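Local atomic coordinates of cerato-platanin-like protein (Moniliophthora perniciosa, PDB entry 3SUL), a protein that is of uncertain function but belongs to the cerato-platanins, a family of small secreted fungal proteins with a double-psi beta-barrel fold. Residues V49-G54 and T62-T67. Sequence-based numbering, arbitrary orientation.
Sequences VDTITG and TCYQIT
Tyr64 carries CG anti to its carbonyl carbon (chi1 -64°), which sends the ring from strand 63-68 toward the loop after strand 45-49. Chi2 of -94° sets the ring plane nearly perpendicular to the plane of CA, CB and CG, turning a face to Val49. From the other side, Thr51 holds OG1 between its backbone N and carbonyl carbon (chi1 49°), which directs the hydroxyl at the phenol. Thr51 OG1 donates a hydrogen bond to Tyr64 OH at 2.7 Å, coming to the ring obliquely. Thr51 CB and CG2 also pack beside the phenol oxygen, with CB 3.6 Å from Tyr64 OH.

Val49 adds the apolar half of the contact. Its CG2 lies over one face of the Tyr64 ring, offset toward the rim and 4.2 Å above the plane. Its other methyl, CG1, stands 4.1 Å from Tyr64 CE2. Phe87 meets the same tyrosine ring edge-to-face and also touches Val49. The ring is therefore buried among apolar groups, while its hydroxyl has a polar partner. Thr62 OG1 lies 2.9 Å from Tyr64 OH and is itself hydrogen-bonded to Ser59 O.

The loop side is shaped by a type I beta turn from Val49 to Ile52. Its closing bond runs from Ile52 N to Val49 O at 3.0 Å. The turn places Val49 and Thr51 on the same tyrosine. Asp50 OD2 anchors the turn by accepting a hydrogen bond from Gly86 N. The backbones do not pair, so side chains alone join the turn to the strand. The contact joins the turn after strand 45-49 to strand 63-68 inside the cerato-platanin double-psi beta-barrel.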
loop_
_atom_site.group_PDB
_atom_site.type_symbol
_atom_site.label_atom_id
_atom_site.label_comp_id
_atom_site.label_asym_id
_atom_site.label_seq_id
_atom_site.Cartn_x
_atom_site.Cartn_y
_atom_site.Cartn_z
ATOM N N VAL A 49 -5.328 -1.691 1.615
ATOM C CA VAL A 49 -5.347 -1.984 3.048
ATOM C C VAL A 49 -6.741 -2.184 3.537
ATOM O O VAL A 49 -7.698 -1.553 3.087
ATOM C CB VAL A 49 -4.597 -0.892 3.878
ATOM C CG1 VAL A 49 -5.263 0.442 3.788
ATOM C CG2 VAL A 49 -4.457 -1.280 5.340
ATOM N N ASP A 50 -6.883 -3.076 4.510
ATOM C CA ASP A 50 -8.237 -3.381 4.933
ATOM C C ASP A 50 -8.881 -2.282 5.771
ATOM O O ASP A 50 -10.051 -2.371 6.119
ATOM C CB ASP A 50 -8.308 -4.767 5.581
ATOM C CG ASP A 50 -7.406 -4.905 6.818
ATOM O OD1 ASP A 50 -7.036 -3.876 7.446
ATOM O OD2 ASP A 50 -7.143 -6.099 7.143
ATOM N N THR A 51 -8.132 -1.227 6.081
ATOM C CA THR A 51 -8.686 -0.018 6.735
ATOM C C THR A 51 -9.489 0.875 5.764
ATOM O O THR A 51 -10.201 1.796 6.169
ATOM C CB THR A 51 -7.576 0.898 7.318
ATOM O OG1 THR A 51 -6.570 1.106 6.320
ATOM C CG2 THR A 51 -6.902 0.268 8.476
ATOM N N ILE A 52 -9.286 0.631 4.483
ATOM C CA ILE A 52 -10.022 1.291 3.434
ATOM C C ILE A 52 -11.119 0.356 3.006
ATOM O O ILE A 52 -10.869 -0.773 2.489
ATOM C CB ILE A 52 -9.085 1.657 2.247
ATOM C CG1 ILE A 52 -8.079 2.684 2.750
ATOM C CG2 ILE A 52 -9.855 2.153 0.964
ATOM C CD1 ILE A 52 -6.933 2.832 1.775
ATOM N N THR A 53 -12.321 0.865 3.179
ATOM C CA THR A 53 -13.556 0.060 2.980
ATOM C C THR A 53 -14.309 0.471 1.770
ATOM O O THR A 53 -15.063 -0.327 1.222
ATOM C CB THR A 53 -14.544 0.029 4.265
ATOM O OG1 THR A 53 -15.046 1.320 4.614
ATOM C CG2 THR A 53 -13.822 -0.550 5.463
ATOM N N GLY A 54 -14.126 1.724 1.349
ATOM C CA GLY A 54 -14.715 2.168 0.106
ATOM C C GLY A 54 -14.245 3.558 -0.298
ATOM O O GLY A 54 -13.346 4.168 0.332
ATOM N N THR A 62 -3.459 7.121 3.734
ATOM C CA THR A 62 -2.701 6.969 4.989
ATOM C C THR A 62 -1.478 6.146 4.743
ATOM O O THR A 62 -1.382 5.364 3.825
ATOM C CB THR A 62 -3.562 6.297 6.076
ATOM O OG1 THR A 62 -4.250 5.166 5.539
ATOM C CG2 THR A 62 -4.490 7.314 6.532
ATOM N N CYS A 63 -0.572 6.277 5.663
ATOM C CA CYS A 63 0.764 5.703 5.513
ATOM C C CYS A 63 1.012 4.604 6.590
ATOM O O CYS A 63 0.814 4.839 7.787
ATOM C CB CYS A 63 1.705 6.836 5.628
ATOM S SG CYS A 63 3.468 6.377 5.566
ATOM N N TYR A 64 1.482 3.462 6.144
ATOM C CA TYR A 64 1.726 2.368 7.070
ATOM C C TYR A 64 3.179 2.005 7.031
ATOM O O TYR A 64 3.797 1.907 5.941
ATOM C CB TYR A 64 0.910 1.133 6.740
ATOM C CG TYR A 64 -0.528 1.491 6.901
ATOM C CD1 TYR A 64 -1.239 1.248 8.117
ATOM C CD2 TYR A 64 -1.171 2.138 5.863
ATOM C CE1 TYR A 64 -2.586 1.637 8.235
ATOM C CE2 TYR A 64 -2.478 2.523 5.979
ATOM C CZ TYR A 64 -3.193 2.275 7.144
ATOM O OH TYR A 64 -4.529 2.718 7.141
ATOM N N GLN A 65 3.742 1.882 8.217
ATOM C CA GLN A 65 5.088 1.390 8.264
ATOM C C GLN A 65 4.886 -0.086 8.512
ATOM O O GLN A 65 4.261 -0.473 9.513
ATOM C CB GLN A 65 5.778 2.159 9.373
ATOM C CG GLN A 65 7.090 1.645 9.700
ATOM C CD GLN A 65 7.478 2.012 11.142
ATOM O OE1 GLN A 65 7.708 3.162 11.437
ATOM N NE2 GLN A 65 7.486 1.026 12.036
ATOM N N ILE A 66 5.399 -0.929 7.589
ATOM C CA ILE A 66 5.131 -2.380 7.598
ATOM C C ILE A 66 6.430 -3.130 7.705
ATOM O O ILE A 66 7.338 -2.897 6.927
ATOM C CB ILE A 66 4.494 -2.843 6.332
ATOM C CG1 ILE A 66 3.257 -2.000 6.017
ATOM C CG2 ILE A 66 4.290 -4.397 6.377
ATOM C CD1 ILE A 66 2.460 -2.475 4.796
ATOM N N THR A 67 6.486 -4.082 8.629
ATOM C CA THR A 67 7.697 -4.857 8.898
ATOM C C THR A 67 7.440 -6.365 8.806
ATOM O O THR A 67 6.420 -6.826 9.204
ATOM C CB THR A 67 8.295 -4.483 10.293
ATOM O OG1 THR A 67 8.469 -3.060 10.393
ATOM C CG2 THR A 67 9.590 -5.271 10.564
#